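Local coordinates for DNA helicase RecQ (Deinococcus radiodurans, PDB 4Q48), which probably couples ATP hydrolysis to the unwinding of duplex DNA, translocating in the 3'-5' direction, with this chain forming its catalytic core, at residues T18-P23 with C55-S60; E105-L110 with L131-R136; K223-H228 with W337-L342; K368-L373 with L477-Y482. All blocks are in the same frame, centred on the assembly; numbering follows the deposited sequence.

Contact 1: residues T18-P23 with C55-S60; sequences TIWGYP and CYQLPS
Gln-57 reaches the indole of Trp-20 at the far rim of its six-membered ring. Starting at its CB, which lies in the plane of the indole at its edge, 3.7 Å from Trp-20 CH2, the side chain runs out extended (chi2 172°). This carries the amide along the same rim, with Gln-57 CD 4.1 Å from Trp-20 CZ2. At the tip, Gln-57 OE1 stands beside the ring edge, near its plane, 3.1 Å from Trp-20 CZ2. The amide is turned 57° against the indole. Its other end is engaged beyond the contact, NE2 being hydrogen-bonded to the hydroxyl of Tyr-119. Leu-58 adds an apolar touch, its CB 4.3 Å from Trp-20 CH2, while its side chain packs on Leu-15 and Leu-16 of helix 10-20. An alanine in place of Trp-20 would probably open a gap between the two helices and leave the CB and amide oxygen of Gln-57 without their indole neighbour. Gly-21, with positive phi (90°), is the first residue to leave helical geometry, and Tyr-22 after it belongs to the ADP site. Helix 50-62 begins within the P-loop; Gly-49, Gly-51, Lys-52 and Ser-53 belong to the same site, which holds no nucleotide in this chain. The contact thus ties the N-terminal helix to the P-loop helix of the first RecA-like helicase domain, beside the nucleotide pocket.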
loop_
_atom_site.group_PDB
_atom_site.type_symbol
_atom_site.label_atom_id
_atom_site.label_comp_id
_atom_site.label_asym_id
_atom_site.label_seq_id
_atom_site.Cartn_x
_atom_site.Cartn_y
_atom_site.Cartn_z
ATOM N N THR A 18 20.871 18.538 13.535
ATOM C CA THR A 18 22.091 18.142 14.246
ATOM C C THR A 18 22.281 16.623 14.185
ATOM O O THR A 18 23.319 16.100 14.609
ATOM C CB THR A 18 22.097 18.601 15.739
ATOM O OG1 THR A 18 23.429 18.525 16.260
ATOM C CG2 THR A 18 21.209 17.719 16.594
ATOM N N ILE A 19 21.279 15.917 13.660
ATOM C CA ILE A 19 21.332 14.460 13.568
ATOM C C ILE A 19 21.044 13.924 12.170
ATOM O O ILE A 19 21.833 13.150 11.637
ATOM C CB ILE A 19 20.363 13.813 14.594
ATOM C CG1 ILE A 19 20.881 14.078 16.012
ATOM C CG2 ILE A 19 20.258 12.316 14.392
ATOM C CD1 ILE A 19 19.894 13.777 17.090
ATOM N N TRP A 20 19.932 14.337 11.569
ATOM C CA TRP A 20 19.517 13.773 10.275
ATOM C C TRP A 20 20.172 14.493 9.090
ATOM O O TRP A 20 20.550 13.869 8.094
ATOM C CB TRP A 20 17.996 13.849 10.123
ATOM C CG TRP A 20 17.240 12.606 10.494
ATOM C CD1 TRP A 20 16.795 11.625 9.655
ATOM C CD2 TRP A 20 16.841 12.224 11.808
ATOM N NE1 TRP A 20 16.129 10.659 10.370
ATOM C CE2 TRP A 20 16.150 11.001 11.694
ATOM C CE3 TRP A 20 17.004 12.796 13.074
ATOM C CZ2 TRP A 20 15.616 10.340 12.800
ATOM C CZ3 TRP A 20 16.477 12.144 14.172
ATOM C CH2 TRP A 20 15.789 10.924 14.029
ATOM N N GLY A 21 20.318 15.808 9.230
ATOM C CA GLY A 21 20.836 16.673 8.188
ATOM C C GLY A 21 19.815 17.271 7.227
ATOM O O GLY A 21 20.193 17.750 6.161
ATOM N N TYR A 22 18.534 17.270 7.599
ATOM C CA TYR A 22 17.506 17.949 6.801
ATOM C C TYR A 22 17.169 19.253 7.533
ATOM O O TYR A 22 17.067 19.249 8.759
ATOM C CB TYR A 22 16.202 17.136 6.627
ATOM C CG TYR A 22 16.278 15.698 6.143
ATOM C CD1 TYR A 22 17.346 15.236 5.371
ATOM C CD2 TYR A 22 15.235 14.804 6.436
ATOM C CE1 TYR A 22 17.385 13.902 4.923
ATOM C CE2 TYR A 22 15.263 13.485 5.998
ATOM C CZ TYR A 22 16.339 13.033 5.245
ATOM O OH TYR A 22 16.350 11.717 4.822
ATOM N N PRO A 23 17.012 20.372 6.795
ATOM C CA PRO A 23 16.849 21.690 7.436
ATOM C C PRO A 23 15.428 21.954 7.901
ATOM O O PRO A 23 15.225 22.878 8.686
ATOM C CB PRO A 23 17.248 22.682 6.334
ATOM C CG PRO A 23 18.027 21.858 5.335
ATOM C CD PRO A 23 17.359 20.510 5.372
ATOM N N CYS A 55 9.563 9.728 12.245
ATOM C CA CYS A 55 8.295 10.006 12.878
ATOM C C CYS A 55 8.149 9.387 14.262
ATOM O O CYS A 55 7.241 9.755 15.015
ATOM C CB CYS A 55 7.174 9.546 11.957
ATOM S SG CYS A 55 7.089 10.560 10.445
ATOM N N TYR A 56 8.993 8.417 14.592
ATOM C CA TYR A 56 9.022 7.942 15.960
ATOM C C TYR A 56 10.384 8.152 16.595
ATOM O O TYR A 56 10.477 8.350 17.801
ATOM C CB TYR A 56 8.607 6.474 16.059
ATOM C CG TYR A 56 9.451 5.496 15.294
ATOM C CD1 TYR A 56 10.689 5.081 15.771
ATOM C CD2 TYR A 56 8.986 4.939 14.108
ATOM C CE1 TYR A 56 11.459 4.162 15.060
ATOM C CE2 TYR A 56 9.744 4.021 13.395
ATOM C CZ TYR A 56 10.976 3.632 13.867
ATOM O OH TYR A 56 11.716 2.711 13.150
ATOM N N GLN A 57 11.438 8.102 15.795
ATOM C CA GLN A 57 12.798 8.275 16.300
ATOM C C GLN A 57 13.005 9.664 16.880
ATOM O O GLN A 57 13.592 9.828 17.944
ATOM C CB GLN A 57 13.795 8.041 15.175
ATOM C CG GLN A 57 13.923 6.594 14.762
ATOM C CD GLN A 57 14.762 6.431 13.518
ATOM O OE1 GLN A 57 14.858 7.334 12.694
ATOM N NE2 GLN A 57 15.403 5.292 13.395
ATOM N N LEU A 58 12.497 10.668 16.182
ATOM C CA LEU A 58 12.651 12.045 16.616
ATOM C C LEU A 58 11.789 12.311 17.862
ATOM O O LEU A 58 12.293 12.843 18.851
ATOM C CB LEU A 58 12.318 13.003 15.465
ATOM C CG LEU A 58 12.529 14.499 15.632
ATOM C CD1 LEU A 58 13.785 14.789 16.412
ATOM C CD2 LEU A 58 12.611 15.136 14.260
ATOM N N PRO A 59 10.491 11.937 17.826
ATOM C CA PRO A 59 9.747 12.040 19.084
ATOM C C PRO A 59 10.405 11.265 20.238
ATOM O O PRO A 59 10.368 11.755 21.368
ATOM C CB PRO A 59 8.383 11.436 18.731
ATOM C CG PRO A 59 8.250 11.654 17.266
ATOM C CD PRO A 59 9.623 11.492 16.716
ATOM N N SER A 60 10.988 10.095 19.984
ATOM C CA SER A 60 11.670 9.376 21.057
ATOM C C SER A 60 12.825 10.215 21.638
ATOM O O SER A 60 13.113 10.162 22.843
ATOM C CB SER A 60 12.162 8.011 20.584
ATOM O OG SER A 60 11.083 7.178 20.141
#

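Contact 2: residues E105-L110 with L131-R136; sequences EVEDAL and LDLLER
Glu-107 and Leu-110, one turn apart on helix 100-111, are met by Leu-133 and Leu-134 of helix 128-135. Val-106 packs on Ala-92, Leu-94 and Leu-118 of the central sheet. Glu-107 follows, with its CA 8.0 Å from the CA of Leu-133. Its CG lies anti to the carbonyl carbon (chi1 -78°) and the chain continues extended, presenting its flank to a single methyl group. Leu-133 CD1 comes in at about a right angle to this chain, 3.5 Å from Glu-107 CG and 3.6 Å from Glu-107 CD. The same methyl also lies 3.8 Å from Glu-107 OE2, and so borders the carboxylate as well as the methylenes. That carboxylate is held by Arg-129, whose NH1 forms a salt bridge with OE2. A turn later, the CB of Leu-110 is directed at the second helix, and its CD2 meets Leu-134 CD2 at 4.4 Å, methyl against methyl; Leu-118 also packs on Leu-110, while Leu-125 and Phe-171 pack on Leu-134. No hydrogen bond joins the two segments. The chemistry is therefore that of van der Waals packing: leucine methyl groups meet between two helices of the DEAD/DEAH-type domain, one of them against the stem of a buried acid whose charge is probably made tolerable there by its arginine.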
loop_
_atom_site.group_PDB
_atom_site.type_symbol
_atom_site.label_atom_id
_atom_site.label_comp_id
_atom_site.label_asym_id
_atom_site.label_seq_id
_atom_site.Cartn_x
_atom_site.Cartn_y
_atom_site.Cartn_z
ATOM N N GLU A 105 21.252 -7.615 29.619
ATOM C CA GLU A 105 21.973 -6.333 29.700
ATOM C C GLU A 105 21.346 -5.230 28.868
ATOM O O GLU A 105 21.583 -4.042 29.126
ATOM C CB GLU A 105 23.428 -6.507 29.244
ATOM C CG GLU A 105 24.023 -7.874 29.564
ATOM C CD GLU A 105 25.467 -8.032 29.110
ATOM O OE1 GLU A 105 26.358 -8.081 29.988
ATOM O OE2 GLU A 105 25.717 -7.962 27.879
ATOM N N VAL A 106 20.492 -5.608 27.927
ATOM C CA VAL A 106 19.712 -4.626 27.212
ATOM C C VAL A 106 18.594 -4.213 28.147
ATOM O O VAL A 106 18.226 -3.032 28.248
ATOM C CB VAL A 106 19.188 -5.197 25.882
ATOM C CG1 VAL A 106 18.198 -4.255 25.222
ATOM C CG2 VAL A 106 20.368 -5.452 24.959
ATOM N N GLU A 107 18.076 -5.198 28.858
ATOM C CA GLU A 107 17.098 -4.930 29.891
ATOM C C GLU A 107 17.662 -3.991 30.962
ATOM O O GLU A 107 16.956 -3.053 31.366
ATOM C CB GLU A 107 16.607 -6.234 30.505
ATOM C CG GLU A 107 15.605 -6.900 29.612
ATOM C CD GLU A 107 15.266 -8.285 30.067
ATOM O OE1 GLU A 107 15.960 -8.784 30.978
ATOM O OE2 GLU A 107 14.307 -8.875 29.519
ATOM N N ASP A 108 18.906 -4.222 31.405
ATOM C CA ASP A 108 19.504 -3.335 32.406
ATOM C C ASP A 108 19.604 -1.945 31.831
ATOM O O ASP A 108 19.308 -0.950 32.487
ATOM C CB ASP A 108 20.912 -3.783 32.831
ATOM C CG ASP A 108 20.913 -4.733 34.026
ATOM O OD1 ASP A 108 19.850 -5.309 34.378
ATOM O OD2 ASP A 108 22.012 -4.910 34.607
ATOM N N ALA A 109 19.979 -1.901 30.561
ATOM C CA ALA A 109 20.233 -0.640 29.913
ATOM C C ALA A 109 18.928 0.102 29.722
ATOM O O ALA A 109 18.862 1.319 29.910
ATOM C CB ALA A 109 20.951 -0.878 28.581
ATOM N N LEU A 110 17.878 -0.654 29.413
ATOM C CA LEU A 110 16.543 -0.103 29.330
ATOM C C LEU A 110 16.125 0.492 30.687
ATOM O O LEU A 110 15.689 1.651 30.785
ATOM C CB LEU A 110 15.564 -1.195 28.894
ATOM C CG LEU A 110 14.073 -0.867 28.896
ATOM C CD1 LEU A 110 13.743 0.197 27.849
ATOM C CD2 LEU A 110 13.249 -2.124 28.661
ATOM N N LEU A 131 6.267 -7.122 29.595
ATOM C CA LEU A 131 5.334 -6.023 29.812
ATOM C C LEU A 131 5.500 -5.460 31.229
ATOM O O LEU A 131 5.289 -4.268 31.471
ATOM C CB LEU A 131 3.906 -6.501 29.557
ATOM C CG LEU A 131 3.617 -6.666 28.056
ATOM C CD1 LEU A 131 2.480 -7.628 27.854
ATOM C CD2 LEU A 131 3.323 -5.346 27.344
ATOM N N ASP A 132 5.920 -6.319 32.155
ATOM C CA ASP A 132 6.154 -5.902 33.531
ATOM C C ASP A 132 7.369 -4.959 33.634
ATOM O O ASP A 132 7.278 -3.929 34.324
ATOM C CB ASP A 132 6.372 -7.132 34.433
ATOM C CG ASP A 132 5.062 -7.811 34.848
ATOM O OD1 ASP A 132 3.981 -7.226 34.657
ATOM O OD2 ASP A 132 5.112 -8.954 35.345
ATOM N N LEU A 133 8.478 -5.289 32.945
ATOM C CA LEU A 133 9.678 -4.443 32.946
ATOM C C LEU A 133 9.339 -3.060 32.435
ATOM O O LEU A 133 9.765 -2.029 32.995
ATOM C CB LEU A 133 10.792 -4.994 32.067
ATOM C CG LEU A 133 11.595 -6.244 32.417
ATOM C CD1 LEU A 133 12.902 -6.149 31.684
ATOM C CD2 LEU A 133 11.851 -6.417 33.905
ATOM N N LEU A 134 8.538 -3.038 31.381
ATOM C CA LEU A 134 8.206 -1.784 30.748
ATOM C C LEU A 134 7.517 -0.878 31.741
ATOM O O LEU A 134 7.714 0.343 31.732
ATOM C CB LEU A 134 7.323 -2.053 29.533
ATOM C CG LEU A 134 8.118 -2.657 28.361
ATOM C CD1 LEU A 134 7.196 -3.232 27.314
ATOM C CD2 LEU A 134 9.018 -1.595 27.742
ATOM N N GLU A 135 6.730 -1.487 32.627
ATOM C CA GLU A 135 5.975 -0.734 33.615
ATOM C C GLU A 135 6.918 -0.025 34.579
ATOM O O GLU A 135 6.592 1.065 35.082
ATOM C CB GLU A 135 5.014 -1.649 34.355
ATOM C CG GLU A 135 3.615 -1.606 33.797
ATOM C CD GLU A 135 2.684 -2.645 34.417
ATOM O OE1 GLU A 135 3.111 -3.363 35.339
ATOM O OE2 GLU A 135 1.526 -2.767 33.952
ATOM N N ARG A 136 8.089 -0.632 34.802
ATOM C CA ARG A 136 9.124 -0.037 35.652
ATOM C C ARG A 136 10.363 0.466 34.867
ATOM O O ARG A 136 11.460 0.547 35.409
ATOM C CB ARG A 136 9.535 -1.039 36.763
ATOM C CG ARG A 136 9.795 -2.483 36.316
ATOM C CD ARG A 136 9.904 -3.443 37.504
ATOM N NE ARG A 136 10.720 -4.652 37.292
ATOM C CZ ARG A 136 12.048 -4.706 37.418
ATOM N NH1 ARG A 136 12.728 -3.633 37.778
ATOM N NH2 ARG A 136 12.697 -5.841 37.214
#

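Contact 3: residues K223-H228 with W337-L342; sequences KTQLLH and WMVYGL
Leu-226 and the indole of Trp-337 make the close-packed half of this contact. Trp-337 CH2 lies 3.7 Å from Leu-226 CA, so the ring reaches the helix backbone itself, and Leu-226 CD1 adds a methyl contact at 3.9 Å from Trp-337 CZ3. The indole extends this far because its CG is anti to the backbone N (chi1 180°). Gln-225 CB touches the ring at its edge and in its plane, 3.9 Å from Trp-337 CZ2, while Val-339 CG1 from the same strand sits over one face, offset toward the rim.

The other half is thinner. Gln-225 OE1 comes within 4.0 Å of Val-339 CG1, and the amide spends its polarity outside the contact, accepting from Asp-220 N and donating to Leu-218 O. Lys-223, Thr-224 and His-228 lie on the exposed part of the helix.

Helix 223-228 and strand 337-340 run nearly antiparallel (165°), their axes 10.0 Å apart at closest approach. Trp-337 also stacks with the ring of Phe-229, one residue beyond the segment. Strand 334-340 lies between strands 212-218 and 305-310, and helix 222-233, which directly follows strand 212-218, packs across this edge of the parallel sheet of the second RecA-like domain.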
loop_
_atom_site.group_PDB
_atom_site.type_symbol
_atom_site.label_atom_id
_atom_site.label_comp_id
_atom_site.label_asym_id
_atom_site.label_seq_id
_atom_site.Cartn_x
_atom_site.Cartn_y
_atom_site.Cartn_z
ATOM N N LYS A 223 7.381 -9.341 -25.908
ATOM C CA LYS A 223 8.813 -9.160 -26.187
ATOM C C LYS A 223 9.029 -8.210 -27.386
ATOM O O LYS A 223 9.967 -7.411 -27.398
ATOM C CB LYS A 223 9.502 -10.513 -26.427
ATOM C CG LYS A 223 9.933 -11.206 -25.133
ATOM C CD LYS A 223 10.530 -12.612 -25.324
ATOM C CE LYS A 223 9.687 -13.516 -26.228
ATOM N NZ LYS A 223 10.122 -14.964 -26.221
ATOM N N THR A 224 8.139 -8.244 -28.371
ATOM C CA THR A 224 8.242 -7.270 -29.466
ATOM C C THR A 224 7.913 -5.851 -28.991
ATOM O O THR A 224 8.595 -4.879 -29.352
ATOM C CB THR A 224 7.324 -7.659 -30.645
ATOM O OG1 THR A 224 7.868 -8.819 -31.277
ATOM C CG2 THR A 224 7.205 -6.518 -31.655
ATOM N N GLN A 225 6.859 -5.741 -28.184
ATOM C CA GLN A 225 6.403 -4.449 -27.698
ATOM C C GLN A 225 7.479 -3.796 -26.849
ATOM O O GLN A 225 7.718 -2.585 -26.954
ATOM C CB GLN A 225 5.118 -4.606 -26.905
ATOM C CG GLN A 225 3.870 -4.526 -27.776
ATOM C CD GLN A 225 2.613 -5.015 -27.057
ATOM O OE1 GLN A 225 2.646 -6.014 -26.320
ATOM N NE2 GLN A 225 1.499 -4.339 -27.299
ATOM N N LEU A 226 8.127 -4.622 -26.025
ATOM C CA LEU A 226 9.094 -4.154 -25.061
ATOM C C LEU A 226 10.307 -3.574 -25.738
ATOM O O LEU A 226 10.766 -2.480 -25.393
ATOM C CB LEU A 226 9.520 -5.288 -24.137
ATOM C CG LEU A 226 10.664 -4.882 -23.205
ATOM C CD1 LEU A 226 10.160 -3.873 -22.208
ATOM C CD2 LEU A 226 11.308 -6.068 -22.462
ATOM N N LEU A 227 10.827 -4.316 -26.701
ATOM C CA LEU A 227 12.020 -3.924 -27.418
ATOM C C LEU A 227 11.736 -2.629 -28.135
ATOM O O LEU A 227 12.548 -1.697 -28.132
ATOM C CB LEU A 227 12.466 -5.025 -28.378
ATOM C CG LEU A 227 13.732 -4.737 -29.169
ATOM C CD1 LEU A 227 14.839 -4.392 -28.196
ATOM C CD2 LEU A 227 14.105 -5.988 -29.919
ATOM N N HIS A 228 10.570 -2.548 -28.756
ATOM C CA HIS A 228 10.268 -1.301 -29.419
ATOM C C HIS A 228 10.294 -0.157 -28.372
ATOM O O HIS A 228 10.855 0.905 -28.627
ATOM C CB HIS A 228 8.922 -1.347 -30.106
ATOM C CG HIS A 228 8.599 -0.075 -30.805
ATOM N ND1 HIS A 228 7.643 0.805 -30.350
ATOM C CD2 HIS A 228 9.133 0.490 -31.914
ATOM C CE1 HIS A 228 7.593 1.852 -31.154
ATOM N NE2 HIS A 228 8.485 1.686 -32.113
ATOM N N TRP A 337 6.044 1.041 -17.462
ATOM C CA TRP A 337 5.406 0.522 -18.672
ATOM C C TRP A 337 4.967 -0.915 -18.423
ATOM O O TRP A 337 5.796 -1.762 -18.053
ATOM C CB TRP A 337 6.407 0.594 -19.800
ATOM C CG TRP A 337 6.028 0.127 -21.170
ATOM C CD1 TRP A 337 5.691 0.913 -22.232
ATOM C CD2 TRP A 337 6.074 -1.224 -21.666
ATOM N NE1 TRP A 337 5.494 0.136 -23.357
ATOM C CE2 TRP A 337 5.721 -1.179 -23.036
ATOM C CE3 TRP A 337 6.375 -2.464 -21.087
ATOM C CZ2 TRP A 337 5.644 -2.331 -23.835
ATOM C CZ3 TRP A 337 6.282 -3.611 -21.882
ATOM C CH2 TRP A 337 5.934 -3.526 -23.245
ATOM N N MET A 338 3.672 -1.194 -18.575
ATOM C CA MET A 338 3.151 -2.548 -18.342
ATOM C C MET A 338 2.115 -2.976 -19.389
ATOM O O MET A 338 1.194 -2.230 -19.771
ATOM C CB MET A 338 2.544 -2.683 -16.941
ATOM C CG MET A 338 1.740 -3.982 -16.723
ATOM S SD MET A 338 1.149 -4.283 -15.029
ATOM C CE MET A 338 -0.151 -3.080 -14.861
ATOM N N VAL A 339 2.276 -4.213 -19.832
ATOM C CA VAL A 339 1.300 -4.825 -20.701
ATOM C C VAL A 339 0.800 -6.093 -20.040
ATOM O O VAL A 339 1.533 -6.810 -19.365
ATOM C CB VAL A 339 1.866 -5.157 -22.108
ATOM C CG1 VAL A 339 1.968 -3.896 -22.985
ATOM C CG2 VAL A 339 3.187 -5.939 -22.001
ATOM N N TYR A 340 -0.478 -6.344 -20.229
ATOM C CA TYR A 340 -1.087 -7.529 -19.700
ATOM C C TYR A 340 -2.186 -7.862 -20.692
ATOM O O TYR A 340 -2.662 -6.986 -21.434
ATOM C CB TYR A 340 -1.624 -7.287 -18.279
ATOM C CG TYR A 340 -2.964 -6.588 -18.246
ATOM C CD1 TYR A 340 -3.081 -5.244 -18.557
ATOM C CD2 TYR A 340 -4.116 -7.285 -17.893
ATOM C CE1 TYR A 340 -4.315 -4.629 -18.531
ATOM C CE2 TYR A 340 -5.338 -6.678 -17.862
ATOM C CZ TYR A 340 -5.433 -5.368 -18.188
ATOM O OH TYR A 340 -6.662 -4.789 -18.161
ATOM N N GLY A 341 -2.581 -9.123 -20.728
ATOM C CA GLY A 341 -3.653 -9.522 -21.607
ATOM C C GLY A 341 -4.705 -10.402 -20.969
ATOM O O GLY A 341 -4.653 -10.728 -19.769
ATOM N N LEU A 342 -5.736 -10.647 -21.770
ATOM C CA LEU A 342 -6.178 -12.003 -22.075
ATOM C C LEU A 342 -5.999 -13.074 -21.008
ATOM O O LEU A 342 -6.756 -13.213 -20.042
ATOM C CB LEU A 342 -5.359 -12.509 -23.291
ATOM C CG LEU A 342 -5.530 -12.217 -24.778
ATOM C CD1 LEU A 342 -5.228 -10.748 -25.122
ATOM C CD2 LEU A 342 -4.602 -13.163 -25.520
#

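Contact 4: residues K368-L373 with L477-Y482; sequences KLDALL and LVSLGY
Asp-370 and Ser-479 face each other between two helices, each with its CB directed at the other segment. The serine hydroxyl lies in front of the carboxylate, with Ser-479 OG 3.2 Å from Asp-370 OD2 and 3.4 Å from Asp-370 OD1, and so nearly equidistant from the two oxygens. A hydrogen bond from OG to OD2 is plausible but not settled, since the carbonyl of Arg-475, one turn back on the serine's own helix, offers a weak alternative for the same proton. The aspartate reaches toward the second helix because its CG is anti to the backbone N (chi1 177°); the rotation of Ser-479 about its first torsion (chi1 -72°) turns the hydroxyl to the carboxylate. An alanine replacing Asp-370 would probably leave the serine hydroxyl without a carboxylate opposite it, with the carbonyl of Arg-475 as a weak alternative. Helix 359-376 belongs to the zinc-binding region, whereas helix 467-479 is part of the RQC domain, a winged-helix fold, so this pair links two separate modules of the core. Just after the serine, the RQC helix ends in a Schellman motif. Gly-481, with positive phi (81°), donates its N to Val-478 O, and a weak bond runs from Tyr-482 N to Leu-477 O. The interface is small, with 67 Å² buried in all. Thr-374, one turn on from Asp-370, also touches Ser-479 and Leu-480. On the zinc-binding side, Leu-369 and Leu-373 pack against helix 342-354, and Lys-368 forms salt bridges with Glu-318 and Asp-184.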
loop_
_atom_site.group_PDB
_atom_site.type_symbol
_atom_site.label_atom_id
_atom_site.label_comp_id
_atom_site.label_asym_id
_atom_site.label_seq_id
_atom_site.Cartn_x
_atom_site.Cartn_y
_atom_site.Cartn_z
ATOM N N LYS A 368 -7.409 -8.194 -3.952
ATOM C CA LYS A 368 -6.110 -7.692 -4.398
ATOM C C LYS A 368 -6.144 -7.548 -5.892
ATOM O O LYS A 368 -5.802 -6.496 -6.425
ATOM C CB LYS A 368 -4.957 -8.622 -4.013
ATOM C CG LYS A 368 -4.532 -8.599 -2.557
ATOM C CD LYS A 368 -4.517 -7.186 -1.970
ATOM C CE LYS A 368 -4.000 -7.174 -0.522
ATOM N NZ LYS A 368 -3.902 -5.795 0.053
ATOM N N LEU A 369 -6.603 -8.612 -6.547
ATOM C CA LEU A 369 -6.710 -8.682 -7.996
ATOM C C LEU A 369 -7.746 -7.698 -8.530
ATOM O O LEU A 369 -7.547 -7.100 -9.581
ATOM C CB LEU A 369 -7.065 -10.101 -8.436
ATOM C CG LEU A 369 -7.381 -10.202 -9.928
ATOM C CD1 LEU A 369 -6.115 -9.908 -10.719
ATOM C CD2 LEU A 369 -7.991 -11.522 -10.303
ATOM N N ASP A 370 -8.868 -7.559 -7.827
ATOM C CA ASP A 370 -9.923 -6.643 -8.262
ATOM C C ASP A 370 -9.411 -5.210 -8.221
ATOM O O ASP A 370 -9.701 -4.399 -9.107
ATOM C CB ASP A 370 -11.171 -6.775 -7.392
ATOM C CG ASP A 370 -12.266 -5.779 -7.786
ATOM O OD1 ASP A 370 -12.996 -5.985 -8.810
ATOM O OD2 ASP A 370 -12.368 -4.753 -7.062
ATOM N N ALA A 371 -8.652 -4.910 -7.178
ATOM C CA ALA A 371 -8.066 -3.616 -7.050
ATOM C C ALA A 371 -7.163 -3.384 -8.256
ATOM O O ALA A 371 -7.305 -2.373 -8.962
ATOM C CB ALA A 371 -7.298 -3.518 -5.783
ATOM N N LEU A 372 -6.281 -4.348 -8.525
ATOM C CA LEU A 372 -5.284 -4.180 -9.564
ATOM C C LEU A 372 -5.919 -3.989 -10.949
ATOM O O LEU A 372 -5.602 -3.034 -11.668
ATOM C CB LEU A 372 -4.343 -5.384 -9.558
ATOM C CG LEU A 372 -3.149 -5.345 -10.512
ATOM C CD1 LEU A 372 -2.413 -4.015 -10.402
ATOM C CD2 LEU A 372 -2.215 -6.467 -10.137
ATOM N N LEU A 373 -6.861 -4.872 -11.281
ATOM C CA LEU A 373 -7.633 -4.781 -12.515
ATOM C C LEU A 373 -8.392 -3.457 -12.637
ATOM O O LEU A 373 -8.476 -2.869 -13.720
ATOM C CB LEU A 373 -8.602 -5.960 -12.612
ATOM C CG LEU A 373 -7.947 -7.312 -12.911
ATOM C CD1 LEU A 373 -8.987 -8.388 -13.077
ATOM C CD2 LEU A 373 -7.142 -7.223 -14.179
ATOM N N LEU A 477 -19.092 1.073 -9.008
ATOM C CA LEU A 477 -19.169 1.961 -7.851
ATOM C C LEU A 477 -18.511 1.293 -6.661
ATOM O O LEU A 477 -17.879 1.957 -5.833
ATOM C CB LEU A 477 -20.613 2.336 -7.525
ATOM C CG LEU A 477 -21.223 3.367 -8.475
ATOM C CD1 LEU A 477 -22.738 3.449 -8.304
ATOM C CD2 LEU A 477 -20.570 4.700 -8.274
ATOM N N VAL A 478 -18.628 -0.027 -6.590
ATOM C CA VAL A 478 -17.995 -0.754 -5.500
ATOM C C VAL A 478 -16.493 -0.674 -5.683
ATOM O O VAL A 478 -15.778 -0.295 -4.745
ATOM C CB VAL A 478 -18.445 -2.233 -5.407
ATOM C CG1 VAL A 478 -17.609 -2.967 -4.371
ATOM C CG2 VAL A 478 -19.909 -2.308 -5.027
ATOM N N SER A 479 -16.015 -1.023 -6.879
ATOM C CA SER A 479 -14.567 -1.061 -7.118
ATOM C C SER A 479 -13.877 0.249 -6.879
ATOM O O SER A 479 -12.748 0.254 -6.410
ATOM C CB SER A 479 -14.248 -1.521 -8.527
ATOM O OG SER A 479 -14.509 -2.899 -8.623
ATOM N N LEU A 480 -14.557 1.356 -7.162
ATOM C CA LEU A 480 -13.931 2.661 -7.039
ATOM C C LEU A 480 -14.139 3.258 -5.631
ATOM O O LEU A 480 -13.647 4.357 -5.313
ATOM C CB LEU A 480 -14.457 3.581 -8.141
ATOM C CG LEU A 480 -13.985 3.132 -9.549
ATOM C CD1 LEU A 480 -14.782 3.727 -10.715
ATOM C CD2 LEU A 480 -12.489 3.399 -9.773
ATOM N N GLY A 481 -14.839 2.509 -4.774
ATOM C CA GLY A 481 -15.061 2.918 -3.394
ATOM C C GLY A 481 -16.192 3.925 -3.191
ATOM O O GLY A 481 -16.271 4.568 -2.141
ATOM N N TYR A 482 -17.063 4.076 -4.190
ATOM C CA TYR A 482 -18.263 4.864 -3.974
ATOM C C TYR A 482 -19.237 4.033 -3.181
ATOM O O TYR A 482 -20.056 4.569 -2.440
ATOM C CB TYR A 482 -18.885 5.301 -5.273
ATOM C CG TYR A 482 -18.065 6.319 -6.006
ATOM C CD1 TYR A 482 -18.084 7.655 -5.631
ATOM C CD2 TYR A 482 -17.239 5.944 -7.058
ATOM C CE1 TYR A 482 -17.322 8.576 -6.304
ATOM C CE2 TYR A 482 -16.486 6.857 -7.715
ATOM C CZ TYR A 482 -16.531 8.162 -7.340
ATOM O OH TYR A 482 -15.764 9.065 -8.020
#

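Overall arrangement
The four contacts follow one another along the chain without overlap and spread over its modules. Contacts 1 and 2 share the first RecA-like domain, their centres 24 Å apart and their nearest atoms about 11 Å apart; contact 1 borders the ADP site, while contact 2 lies away from the nucleotide and zinc sites. Contact 3, in the second RecA-like domain, is 43 Å from contact 1 and 56 Å from contact 2, centre to centre. It adjoins contact 4 directly: Tyr-340 CE2 and Leu-373 CD2 pack at 4.1 Å, joining the sheet to the zinc-binding region. The side chain of Trp-337 is about 11 Å from that of the zinc ligand Cys-401.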